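Local structure of NADH oxidoreductase (Mesorhizobium loti, 3PI7) at residues Gly189-Val194 against Gly209-Leu214; Glu165-Met170 against Lys230-Arg235; Val52-Asn57 against Gly89-Gly94; Thr6-Met11 against Ala121-Ala126. The protein probably binds NADPH and acts as an NAD(P)H-dependent oxidoreductase, perhaps a quinone reductase, combining a GroES-like fold with a Rossmann fold. All coordinates share one frame; numbering follows the deposited sequence. Where two conformers were deposited one is given.

Contact 1 (Gly189-Val194 against Gly209-Leu214)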
loop_
_atom_site.group_PDB
_atom_site.type_symbol
_atom_site.label_atom_id
_atom_site.label_comp_id
_atom_site.label_asym_id
_atom_site.label_seq_id
_atom_site.Cartn_x
_atom_site.Cartn_y
_atom_site.Cartn_z
ATOM N N GLY A 189 2.447 1.361 -27.587
ATOM C CA GLY A 189 1.189 2.103 -27.589
ATOM C C GLY A 189 0.650 2.471 -26.221
ATOM O O GLY A 189 -0.554 2.713 -26.071
ATOM N N PHE A 190 1.518 2.468 -25.185
ATOM C CA PHE A 190 1.094 2.877 -23.861
ATOM C C PHE A 190 1.165 4.412 -23.797
ATOM O O PHE A 190 1.794 5.053 -24.652
ATOM C CB PHE A 190 1.903 2.193 -22.760
ATOM C CG PHE A 190 1.482 0.754 -22.576
ATOM C CD1 PHE A 190 1.935 -0.238 -23.441
ATOM C CD2 PHE A 190 0.680 0.382 -21.507
ATOM C CE1 PHE A 190 1.541 -1.566 -23.279
ATOM C CE2 PHE A 190 0.282 -0.948 -21.342
ATOM C CZ PHE A 190 0.738 -1.921 -22.215
ATOM N N ARG A 191 0.477 4.993 -22.815
ATOM C CA ARG A 191 0.272 6.433 -22.709
ATOM C C ARG A 191 0.757 6.966 -21.384
ATOM O O ARG A 191 0.011 7.028 -20.421
ATOM C CB ARG A 191 -1.209 6.728 -22.898
ATOM C CG ARG A 191 -1.659 6.403 -24.305
ATOM C CD ARG A 191 -3.171 6.486 -24.439
ATOM N NE ARG A 191 -3.675 7.855 -24.261
ATOM C CZ ARG A 191 -3.764 8.751 -25.239
ATOM N NH1 ARG A 191 -3.331 8.458 -26.462
ATOM N NH2 ARG A 191 -4.255 9.960 -24.995
ATOM N N PRO A 192 1.996 7.455 -21.355
ATOM C CA PRO A 192 2.543 7.936 -20.085
ATOM C C PRO A 192 1.953 9.267 -19.680
ATOM O O PRO A 192 1.805 10.165 -20.501
ATOM C CB PRO A 192 4.054 8.069 -20.369
ATOM C CG PRO A 192 4.287 7.271 -21.604
ATOM C CD PRO A 192 3.035 7.382 -22.396
ATOM N N ILE A 193 1.678 9.401 -18.388
ATOM C CA ILE A 193 1.213 10.653 -17.800
ATOM C C ILE A 193 2.331 11.020 -16.874
ATOM O O ILE A 193 2.560 10.282 -15.917
ATOM C CB ILE A 193 -0.138 10.460 -17.074
ATOM C CG1 ILE A 193 -1.259 10.046 -18.047
ATOM C CG2 ILE A 193 -0.517 11.708 -16.228
ATOM C CD1 ILE A 193 -2.435 9.297 -17.289
ATOM N N VAL A 194 3.039 12.132 -17.119
ATOM C CA VAL A 194 4.166 12.410 -16.257
ATOM C C VAL A 194 4.086 13.806 -15.697
ATOM O O VAL A 194 3.502 14.685 -16.313
ATOM C CB VAL A 194 5.541 12.163 -16.959
ATOM C CG1 VAL A 194 5.622 10.752 -17.551
ATOM C CG2 VAL A 194 5.842 13.218 -18.021
ATOM N N GLY A 209 7.393 10.631 -26.324
ATOM C CA GLY A 209 6.204 9.789 -26.232
ATOM C C GLY A 209 5.263 9.960 -25.070
ATOM O O GLY A 209 4.340 9.161 -24.939
ATOM N N ALA A 210 5.477 10.970 -24.198
ATOM C CA ALA A 210 4.535 11.132 -23.089
ATOM C C ALA A 210 3.207 11.635 -23.622
ATOM O O ALA A 210 3.192 12.511 -24.494
ATOM C CB ALA A 210 5.084 12.079 -22.050
ATOM N N ALA A 211 2.100 11.013 -23.183
ATOM C CA ALA A 211 0.756 11.437 -23.615
ATOM C C ALA A 211 0.362 12.713 -22.907
ATOM O O ALA A 211 -0.274 13.581 -23.503
ATOM C CB ALA A 211 -0.263 10.343 -23.325
ATOM N N HIS A 212 0.715 12.815 -21.620
ATOM C CA HIS A 212 0.441 14.006 -20.816
ATOM C C HIS A 212 1.672 14.398 -20.034
ATOM O O HIS A 212 2.336 13.541 -19.449
ATOM C CB HIS A 212 -0.725 13.730 -19.829
ATOM C CG HIS A 212 -2.033 13.451 -20.499
ATOM N ND1 HIS A 212 -2.943 14.465 -20.743
ATOM C CD2 HIS A 212 -2.561 12.276 -20.918
ATOM C CE1 HIS A 212 -3.994 13.874 -21.297
ATOM N NE2 HIS A 212 -3.796 12.567 -21.455
ATOM N N VAL A 213 1.928 15.701 -19.940
ATOM C CA VAL A 213 3.054 16.209 -19.164
ATOM C C VAL A 213 2.473 17.324 -18.339
ATOM O O VAL A 213 2.023 18.313 -18.899
ATOM C CB VAL A 213 4.293 16.645 -19.999
ATOM C CG1 VAL A 213 5.451 17.050 -19.073
ATOM C CG2 VAL A 213 4.737 15.535 -20.928
ATOM N N LEU A 214 2.410 17.138 -17.027
ATOM C CA LEU A 214 1.772 18.138 -16.166
ATOM C C LEU A 214 2.796 18.834 -15.311
ATOM O O LEU A 214 3.635 18.176 -14.703
ATOM C CB LEU A 214 0.716 17.479 -15.266
ATOM C CG LEU A 214 -0.333 16.557 -15.955
ATOM C CD1 LEU A 214 -1.298 16.006 -14.943
ATOM C CD2 LEU A 214 -1.076 17.287 -17.055
#
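I193 and V194 pair in parallel with H212 and V213 in a beta-alpha-beta unit of the Rossmann sheet, with helix 202-208 as the crossover. Within this chain 212-215 is an outermost strand. The axes of strands 191-194 and 212-214 approach to 4.7 Å, 3° from parallel. The ladder starts at P192 O, which accepts H212 N at 3.1 Å in the carbonyl plane and A211 N in a weak, bent bond. V194 N then donates to H212 O, and V194 O receives L214 N at 2.8 Å. Before the ladder, the P192 ring covers the end of helix 202-208, where G209 closes a Schellman motif: P192 CD lies 3.4 Å from G209 O, and CG touches A210 CA. An alanine here, without CG and CD, would probably leave a gap beside G209 O and A210 CA. Side chains of paired residues lie side by side and point the same way. On one face I193 CG1 sits 3.9 Å from H212 CD2; on the other, V194 CG2 is 3.9 Å from V213 CG2, facing L205 of the crossover helix. R191 runs beside A211, CB to CB at 3.8 Å, and A211 CB also lies over one face of its guanidinium, toward the rim. R191 NE and H212 NE2 both reach E232, by salt bridge and hydrogen bond. One carboxylate thus ties the two neighbouring strands together at their start; it would probably favour a proton on H212 NE2, while the nearby R191 guanidinium would counter a second positive charge.

Contact 2 (Glu165-Met170 against Lys230-Arg235)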
loop_
_atom_site.group_PDB
_atom_site.type_symbol
_atom_site.label_atom_id
_atom_site.label_comp_id
_atom_site.label_asym_id
_atom_site.label_seq_id
_atom_site.Cartn_x
_atom_site.Cartn_y
_atom_site.Cartn_z
ATOM N N GLU A 165 -3.627 -1.665 -18.708
ATOM C CA GLU A 165 -4.196 -0.345 -18.972
ATOM C C GLU A 165 -3.180 0.480 -19.775
ATOM O O GLU A 165 -2.002 0.475 -19.428
ATOM C CB GLU A 165 -4.551 0.333 -17.640
ATOM C CG GLU A 165 -5.550 1.451 -17.812
ATOM C CD GLU A 165 -6.841 1.082 -18.523
ATOM O OE1 GLU A 165 -7.482 0.071 -18.146
ATOM O OE2 GLU A 165 -7.184 1.789 -19.497
ATOM N N LYS A 166 -3.599 1.112 -20.900
ATOM C CA LYS A 166 -2.654 1.843 -21.722
ATOM C C LYS A 166 -2.041 3.039 -20.985
ATOM O O LYS A 166 -0.823 3.241 -21.060
ATOM C CB LYS A 166 -3.279 2.270 -23.067
ATOM C CG LYS A 166 -3.520 1.076 -24.005
ATOM C CD LYS A 166 -2.229 0.283 -24.391
ATOM C CE LYS A 166 -2.529 -1.029 -25.081
ATOM N NZ LYS A 166 -1.306 -1.646 -25.650
ATOM N N ALA A 167 -2.848 3.767 -20.201
ATOM C CA ALA A 167 -2.308 4.912 -19.477
ATOM C C ALA A 167 -1.675 4.514 -18.167
ATOM O O ALA A 167 -2.168 3.636 -17.488
ATOM C CB ALA A 167 -3.402 5.926 -19.199
ATOM N N PHE A 168 -0.581 5.204 -17.795
ATOM C CA PHE A 168 0.066 4.975 -16.511
ATOM C C PHE A 168 0.707 6.291 -16.093
ATOM O O PHE A 168 0.818 7.205 -16.914
ATOM C CB PHE A 168 1.044 3.802 -16.572
ATOM C CG PHE A 168 2.256 4.058 -17.417
ATOM C CD1 PHE A 168 2.188 3.970 -18.811
ATOM C CD2 PHE A 168 3.461 4.452 -16.830
ATOM C CE1 PHE A 168 3.326 4.171 -19.589
ATOM C CE2 PHE A 168 4.594 4.677 -17.619
ATOM C CZ PHE A 168 4.501 4.591 -18.994
ATOM N N VAL A 169 1.017 6.426 -14.814
ATOM C CA VAL A 169 1.509 7.709 -14.300
ATOM C C VAL A 169 2.919 7.574 -13.755
ATOM O O VAL A 169 3.253 6.571 -13.125
ATOM C CB VAL A 169 0.542 8.289 -13.209
ATOM C CG1 VAL A 169 0.954 9.693 -12.758
ATOM C CG2 VAL A 169 -0.896 8.299 -13.689
HETATM N N MSE A 170 3.701 8.658 -13.909
HETATM C CA MSE A 170 5.050 8.710 -13.349
HETATM C C MSE A 170 5.351 10.092 -12.838
HETATM O O MSE A 170 5.109 11.067 -13.539
HETATM C CB MSE A 170 6.111 8.331 -14.393
HETATM C CG MSE A 170 6.058 6.871 -14.745
HETATM SE SE MSE A 170 7.538 6.343 -15.822
HETATM C CE MSE A 170 7.075 7.324 -17.438
ATOM N N LYS A 230 -9.602 11.161 -15.192
ATOM C CA LYS A 230 -10.915 10.730 -15.680
ATOM C C LYS A 230 -10.800 10.279 -17.139
ATOM O O LYS A 230 -11.376 9.263 -17.517
ATOM C CB LYS A 230 -11.945 11.862 -15.540
ATOM C CG LYS A 230 -13.373 11.449 -15.923
ATOM C CD LYS A 230 -14.411 12.540 -15.650
ATOM C CE LYS A 230 -15.769 12.231 -16.260
ATOM N NZ LYS A 230 -16.501 11.147 -15.541
ATOM N N ALA A 231 -10.046 11.038 -17.945
ATOM C CA ALA A 231 -9.910 10.781 -19.378
ATOM C C ALA A 231 -9.092 9.513 -19.679
ATOM O O ALA A 231 -9.431 8.742 -20.592
ATOM C CB ALA A 231 -9.277 11.987 -20.056
ATOM N N GLU A 232 -8.059 9.257 -18.880
ATOM C CA GLU A 232 -7.087 8.189 -19.186
ATOM C C GLU A 232 -7.252 6.920 -18.359
ATOM O O GLU A 232 -6.813 5.863 -18.811
ATOM C CB GLU A 232 -5.657 8.714 -19.003
ATOM C CG GLU A 232 -5.279 9.827 -19.977
ATOM C CD GLU A 232 -5.154 9.462 -21.446
ATOM O OE1 GLU A 232 -5.009 8.257 -21.758
ATOM O OE2 GLU A 232 -5.175 10.391 -22.289
ATOM N N GLN A 233 -7.790 7.041 -17.140
ATOM C CA GLN A 233 -8.043 5.918 -16.204
ATOM C C GLN A 233 -6.795 5.021 -15.976
ATOM O O GLN A 233 -6.878 3.788 -16.099
ATOM C CB GLN A 233 -9.204 5.060 -16.724
ATOM C CG GLN A 233 -10.526 5.823 -16.813
ATOM C CD GLN A 233 -11.141 6.002 -15.451
ATOM O OE1 GLN A 233 -11.071 7.071 -14.844
ATOM N NE2 GLN A 233 -11.693 4.935 -14.912
ATOM N N PRO A 234 -5.623 5.599 -15.660
ATOM C CA PRO A 234 -4.453 4.739 -15.392
ATOM C C PRO A 234 -4.591 3.947 -14.101
ATOM O O PRO A 234 -5.241 4.404 -13.161
ATOM C CB PRO A 234 -3.309 5.767 -15.222
ATOM C CG PRO A 234 -3.994 6.983 -14.680
ATOM C CD PRO A 234 -5.294 7.029 -15.451
ATOM N N ARG A 235 -3.931 2.811 -14.030
ATOM C CA ARG A 235 -3.942 2.049 -12.787
ATOM C C ARG A 235 -2.564 1.984 -12.167
ATOM O O ARG A 235 -2.465 1.861 -10.950
ATOM C CB ARG A 235 -4.531 0.652 -13.007
ATOM C CG ARG A 235 -6.080 0.699 -13.006
ATOM C CD ARG A 235 -6.729 -0.677 -12.903
ATOM N NE ARG A 235 -6.298 -1.627 -13.932
ATOM C CZ ARG A 235 -6.744 -1.650 -15.189
ATOM N NH1 ARG A 235 -7.634 -0.754 -15.603
ATOM N NH2 ARG A 235 -6.299 -2.564 -16.041
HETATM O O HOH W 1 -5.783 3.842 -20.154
HETATM O O HOH W 2 -1.785 1.710 -15.732
#
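The R235 guanidinium carries E165 CB over one face, 3.5 Å above the plane and shifted toward the rim. The two side chains cross at about a right angle, with carboxylate and guanidinium planes 78° apart. R235 NH1 makes a salt bridge of 2.7 Å to E165 OE1, met on its anti side and 26° out of the carboxylate plane. E165 reaches it with CG anti to the backbone N and a bend at chi2 (55°) that turns CD toward the arginine. R235 has a second acidic partner, E163, met through NE. The other oxygen, E165 OE2, takes a hydrogen bond from a water that also donates to E232 O and accepts from A167 N, so the end of helix 221-232 is tied to the start of strand 167-170. Replacing E165 by alanine would probably leave R235 NH1 without this carboxylate and the water short of one of its three protein partners. A second water joins A167 O to R235 N. Carbon contacts fill in between: A167 CB is 3.6 Å from E232 CB, and V169 CG2 is 3.5 Å from P234 CG. P234 CB also packs on a carbonyl, 3.3 Å from A167 O. The F168 side chain leaves its backbone away from 230-235, and K166 O and M170 SE lie in plane at its ring edge. Beyond R235 the chain enters strand 236-239, whose I236 and L238 pair with V169. This is the step from a flanking helix into the fourth strand, next to the first, in the 3-2-1-4-5-6 sheet of a Rossmann fold.

Contact 3 (Val52-Asn57 against Gly89-Gly94)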
loop_
_atom_site.group_PDB
_atom_site.type_symbol
_atom_site.label_atom_id
_atom_site.label_comp_id
_atom_site.label_asym_id
_atom_site.label_seq_id
_atom_site.Cartn_x
_atom_site.Cartn_y
_atom_site.Cartn_z
ATOM N N VAL A 52 35.141 -9.602 -8.940
ATOM C CA VAL A 52 36.083 -9.159 -9.928
ATOM C C VAL A 52 36.518 -7.748 -9.591
ATOM O O VAL A 52 35.763 -6.988 -8.972
ATOM C CB VAL A 52 35.512 -9.252 -11.370
ATOM C CG1 VAL A 52 35.325 -10.705 -11.783
ATOM C CG2 VAL A 52 34.199 -8.460 -11.490
ATOM N N LEU A 53 37.740 -7.430 -9.967
ATOM C CA LEU A 53 38.301 -6.091 -9.809
ATOM C C LEU A 53 38.252 -5.447 -11.170
ATOM O O LEU A 53 38.834 -5.969 -12.146
ATOM C CB LEU A 53 39.749 -6.180 -9.300
ATOM C CG LEU A 53 40.392 -4.844 -9.045
ATOM C CD1 LEU A 53 39.732 -4.119 -7.849
ATOM C CD2 LEU A 53 41.865 -4.976 -8.860
ATOM N N ILE A 54 37.557 -4.332 -11.252
ATOM C CA ILE A 54 37.362 -3.645 -12.526
ATOM C C ILE A 54 38.143 -2.342 -12.584
ATOM O O ILE A 54 37.991 -1.495 -11.691
ATOM C CB ILE A 54 35.853 -3.373 -12.733
ATOM C CG1 ILE A 54 35.005 -4.685 -12.692
ATOM C CG2 ILE A 54 35.610 -2.663 -14.051
ATOM C CD1 ILE A 54 33.870 -4.569 -11.862
ATOM N N LYS A 55 38.868 -2.127 -13.698
ATOM C CA LYS A 55 39.519 -0.872 -13.999
ATOM C C LYS A 55 38.441 -0.023 -14.614
ATOM O O LYS A 55 38.018 -0.304 -15.732
ATOM C CB LYS A 55 40.716 -1.079 -14.961
ATOM C CG LYS A 55 41.432 0.225 -15.233
ATOM C CD LYS A 55 42.604 0.114 -16.238
ATOM C CE LYS A 55 43.370 1.431 -16.165
ATOM N NZ LYS A 55 44.777 1.296 -16.657
ATOM N N VAL A 56 37.946 0.973 -13.863
ATOM C CA VAL A 56 36.811 1.777 -14.275
ATOM C C VAL A 56 37.153 2.742 -15.382
ATOM O O VAL A 56 38.086 3.553 -15.254
ATOM C CB VAL A 56 36.206 2.547 -13.059
ATOM C CG1 VAL A 56 34.947 3.275 -13.476
ATOM C CG2 VAL A 56 35.917 1.605 -11.893
ATOM N N ASN A 57 36.342 2.675 -16.460
ATOM C CA ASN A 57 36.475 3.578 -17.585
ATOM C C ASN A 57 35.569 4.790 -17.360
ATOM O O ASN A 57 36.028 5.922 -17.476
ATOM C CB ASN A 57 36.146 2.859 -18.903
ATOM C CG ASN A 57 36.240 3.766 -20.105
ATOM O OD1 ASN A 57 37.045 4.699 -20.152
ATOM N ND2 ASN A 57 35.465 3.478 -21.122
ATOM N N GLY A 89 33.879 -0.863 -17.302
ATOM C CA GLY A 89 35.322 -0.967 -17.228
ATOM C C GLY A 89 35.795 -2.324 -17.645
ATOM O O GLY A 89 34.998 -3.159 -18.070
ATOM N N THR A 90 37.088 -2.567 -17.476
ATOM C CA THR A 90 37.669 -3.839 -17.873
ATOM C C THR A 90 38.086 -4.594 -16.643
ATOM O O THR A 90 38.713 -4.021 -15.766
ATOM C CB THR A 90 38.847 -3.606 -18.816
ATOM O OG1 THR A 90 38.326 -3.036 -20.028
ATOM C CG2 THR A 90 39.578 -4.898 -19.166
ATOM N N ILE A 91 37.759 -5.879 -16.598
ATOM C CA ILE A 91 38.154 -6.716 -15.444
ATOM C C ILE A 91 39.634 -7.063 -15.530
ATOM O O ILE A 91 40.074 -7.674 -16.500
ATOM C CB ILE A 91 37.272 -7.977 -15.335
ATOM C CG1 ILE A 91 35.802 -7.541 -15.031
ATOM C CG2 ILE A 91 37.840 -8.872 -14.200
ATOM C CD1 ILE A 91 34.790 -8.551 -15.275
ATOM N N VAL A 92 40.397 -6.698 -14.479
ATOM C CA VAL A 92 41.843 -6.877 -14.462
ATOM C C VAL A 92 42.235 -7.972 -13.494
ATOM O O VAL A 92 43.372 -8.433 -13.563
ATOM C CB VAL A 92 42.603 -5.534 -14.180
ATOM C CG1 VAL A 92 42.407 -4.558 -15.359
ATOM C CG2 VAL A 92 42.153 -4.898 -12.853
ATOM N N ALA A 93 41.321 -8.392 -12.606
ATOM C CA ALA A 93 41.578 -9.492 -11.667
ATOM C C ALA A 93 40.261 -10.090 -11.203
ATOM O O ALA A 93 39.236 -9.419 -11.236
ATOM C CB ALA A 93 42.393 -9.018 -10.457
ATOM N N GLY A 94 40.288 -11.351 -10.809
ATOM C CA GLY A 94 39.091 -12.013 -10.310
ATOM C C GLY A 94 39.450 -12.886 -9.139
ATOM O O GLY A 94 40.602 -13.282 -9.021
#
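I91 meets V52 and I54 in the curled, largely antiparallel sheet of the GroES-like domain, where strand 51-56 pairs with strand 86-94. Its CB lies 4.1 Å from L53 O. From there CG2, anti to the backbone N, lies 3.7 Å from V52 CB. The other branch, CG1, anti to the carbonyl carbon (chi1 -65°), touches I54 CG1 at 3.8 Å, and the tip CD1 ends 3.8 Å from V52 CG2. I91 thus fits between two residues of the facing strand on the side that A100 and L103 of helix 98-103 help to cover. The other face carries L53, K55, T90 and A93. Here the register slips by one residue: V92 and A93 both oppose L53 in a classic beta bulge, V92 N donating to L53 O and L53 N to A93 O. L53 CD2 packs on V92 CG2 at 4.0 Å, and its CB on A93 CB. Beyond the bulge, K55 and T90 form a hydrogen-bonded pair, K55 N to T90 O at 2.8 Å and T90 N to K55 O. At the end of the ladder any CB on G89 would clash with K55 O and I54 CG2; as it is, G89 CA lies 3.2 Å from K55 O and 3.6 Å from I54 CG2.

Contact 4 (Thr6-Met11 against Ala121-Ala126)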
loop_
_atom_site.group_PDB
_atom_site.type_symbol
_atom_site.label_atom_id
_atom_site.label_comp_id
_atom_site.label_asym_id
_atom_site.label_seq_id
_atom_site.Cartn_x
_atom_site.Cartn_y
_atom_site.Cartn_z
ATOM N N THR A 6 50.001 -7.726 -12.908
ATOM C CA THR A 6 50.410 -6.352 -12.636
ATOM C C THR A 6 49.236 -5.426 -12.661
ATOM O O THR A 6 48.691 -5.125 -13.717
ATOM C CB THR A 6 51.491 -5.882 -13.616
ATOM O OG1 THR A 6 52.647 -6.680 -13.405
ATOM C CG2 THR A 6 51.859 -4.392 -13.425
ATOM N N ILE A 7 48.863 -4.974 -11.472
ATOM C CA ILE A 7 47.759 -4.049 -11.230
ATOM C C ILE A 7 48.315 -2.995 -10.271
ATOM O O ILE A 7 49.094 -3.378 -9.393
ATOM C CB ILE A 7 46.530 -4.847 -10.659
ATOM C CG1 ILE A 7 45.893 -5.750 -11.747
ATOM C CG2 ILE A 7 45.453 -3.942 -10.034
ATOM C CD1 ILE A 7 45.651 -7.147 -11.329
ATOM N N PRO A 8 47.967 -1.689 -10.375
ATOM C CA PRO A 8 48.491 -0.729 -9.378
ATOM C C PRO A 8 48.143 -1.145 -7.956
ATOM O O PRO A 8 47.113 -1.813 -7.735
ATOM C CB PRO A 8 47.754 0.568 -9.697
ATOM C CG PRO A 8 47.273 0.423 -11.063
ATOM C CD PRO A 8 47.082 -1.019 -11.350
ATOM N N SER A 9 48.942 -0.709 -6.997
ATOM C CA SER A 9 48.585 -1.025 -5.628
ATOM C C SER A 9 47.881 0.180 -4.986
ATOM O O SER A 9 47.310 0.029 -3.925
ATOM C CB SER A 9 49.800 -1.471 -4.827
ATOM O OG SER A 9 50.811 -0.493 -4.819
ATOM N N GLU A 10 47.914 1.357 -5.634
ATOM C CA GLU A 10 47.270 2.563 -5.117
ATOM C C GLU A 10 46.370 3.148 -6.185
ATOM O O GLU A 10 46.654 3.020 -7.375
ATOM C CB GLU A 10 48.362 3.559 -4.690
ATOM C CG GLU A 10 47.888 4.793 -3.955
ATOM C CD GLU A 10 49.012 5.536 -3.266
ATOM O OE1 GLU A 10 49.788 4.891 -2.526
ATOM O OE2 GLU A 10 49.125 6.764 -3.477
HETATM N N MSE A 11 45.314 3.825 -5.770
HETATM C CA MSE A 11 44.399 4.457 -6.743
HETATM C C MSE A 11 43.752 5.714 -6.188
HETATM O O MSE A 11 43.696 5.905 -4.971
HETATM C CB MSE A 11 43.284 3.459 -7.115
HETATM C CG MSE A 11 42.410 3.056 -5.884
HETATM SE SE MSE A 11 40.942 1.996 -6.407
HETATM C CE MSE A 11 40.014 1.995 -4.776
ATOM N N ALA A 121 36.082 5.519 -8.531
ATOM C CA ALA A 121 37.411 5.075 -8.211
ATOM C C ALA A 121 38.059 4.541 -9.443
ATOM O O ALA A 121 37.364 4.176 -10.387
ATOM C CB ALA A 121 37.306 3.958 -7.175
ATOM N N GLU A 122 39.382 4.483 -9.452
ATOM C CA GLU A 122 40.072 3.920 -10.590
ATOM C C GLU A 122 39.790 2.430 -10.755
ATOM O O GLU A 122 39.820 1.935 -11.879
ATOM C CB GLU A 122 41.565 4.189 -10.470
ATOM C CG GLU A 122 41.847 5.619 -10.896
ATOM C CD GLU A 122 43.285 6.083 -10.798
ATOM O OE1 GLU A 122 43.969 5.712 -9.821
ATOM O OE2 GLU A 122 43.670 6.948 -11.614
ATOM N N TYR A 123 39.548 1.727 -9.656
ATOM C CA TYR A 123 39.235 0.298 -9.591
ATOM C C TYR A 123 38.067 0.087 -8.657
ATOM O O TYR A 123 38.060 0.635 -7.549
ATOM C CB TYR A 123 40.453 -0.529 -9.102
ATOM C CG TYR A 123 41.627 -0.383 -10.043
ATOM C CD1 TYR A 123 42.474 0.727 -9.966
ATOM C CD2 TYR A 123 41.817 -1.277 -11.091
ATOM C CE1 TYR A 123 43.459 0.957 -10.922
ATOM C CE2 TYR A 123 42.815 -1.069 -12.041
ATOM C CZ TYR A 123 43.643 0.043 -11.943
ATOM O OH TYR A 123 44.602 0.272 -12.880
ATOM N N ALA A 124 37.105 -0.735 -9.084
ATOM C CA ALA A 124 35.918 -1.068 -8.275
ATOM C C ALA A 124 35.843 -2.561 -8.123
ATOM O O ALA A 124 36.510 -3.289 -8.867
ATOM C CB ALA A 124 34.655 -0.541 -8.964
ATOM N N VAL A 125 35.071 -3.028 -7.149
ATOM C CA VAL A 125 34.861 -4.460 -6.983
ATOM C C VAL A 125 33.382 -4.742 -7.207
ATOM O O VAL A 125 32.527 -4.008 -6.702
ATOM C CB VAL A 125 35.341 -4.976 -5.597
ATOM C CG1 VAL A 125 34.980 -6.447 -5.401
ATOM C CG2 VAL A 125 36.833 -4.762 -5.428
ATOM N N ALA A 126 33.081 -5.777 -7.978
ATOM C CA ALA A 126 31.707 -6.203 -8.148
ATOM C C ALA A 126 31.650 -7.697 -8.086
ATOM O O ALA A 126 32.650 -8.375 -8.377
ATOM C CB ALA A 126 31.160 -5.685 -9.505
HETATM O O HOH W 3 46.442 4.070 -9.951
#
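P8 and M11 lie against Y123 where the N-terminal arm crosses the GroES-like domain and joins strand 10-16, which pairs with strand 37-43 as a small two-stranded antiparallel sheet. I7, in one of its two conformers, brings CG2 only loosely near Y123 CE2 and also packs on V92 and A93 of strand 86-94. The P8 and Y123 side chains cross at about a right angle, P8 CD approaching the ring obliquely, over neither a face nor an edge: P8 CD and CG both sit 3.2 Å from Y123 OH, and CD is 3.6 Å from CZ. The next link is through E10, whose backbone O takes a hydrogen bond of 2.8 Å from a water that donates also to E122 OE1. The other oxygen of this carboxylate, E122 OE2, makes a salt bridge with K12. M11, a selenomethionine, contributes the largest share of the arm's side of the contact. Its CA lies 3.4 Å from E122 OE1, and its CB is at the edge of the Y123 ring, near the ring plane. With CG set between the backbone N and the carbonyl carbon (chi1 62°) and the chain extended from there, the selenium runs past the ring edge, 5.3 Å from the centroid and 86° off the normal, a Met-aromatic contact in its edge form. M11 also packs on V44 and P45. The selenium lies 3.4 Å from Y123 O, and the terminal CE touches A121 CB at 4.1 Å.

Overall arrangement
Contacts 1 and 2 share the Rossmann sheet, their centres 9 Å apart; contacts 3 and 4 share the GroES-like sheet, centres 8 Å apart, on the opposite side of the chain's centre. Between the pairs the nearest atoms stay about 27 Å or more apart. Contact 1 is the most buried, a regular parallel ladder, whereas contacts 2, 3 and 4 are partly buried. Contact 2 depends on a salt bridge and waters; I193 N to F168 O and the shared E232 connect it to contact 1. Contact 3 is an antiparallel ladder broken by a bulge. Contact 4 has no direct hydrogen bond and relies on side chains and one water, with A124 and A126 pairing onto the strand of contact 3.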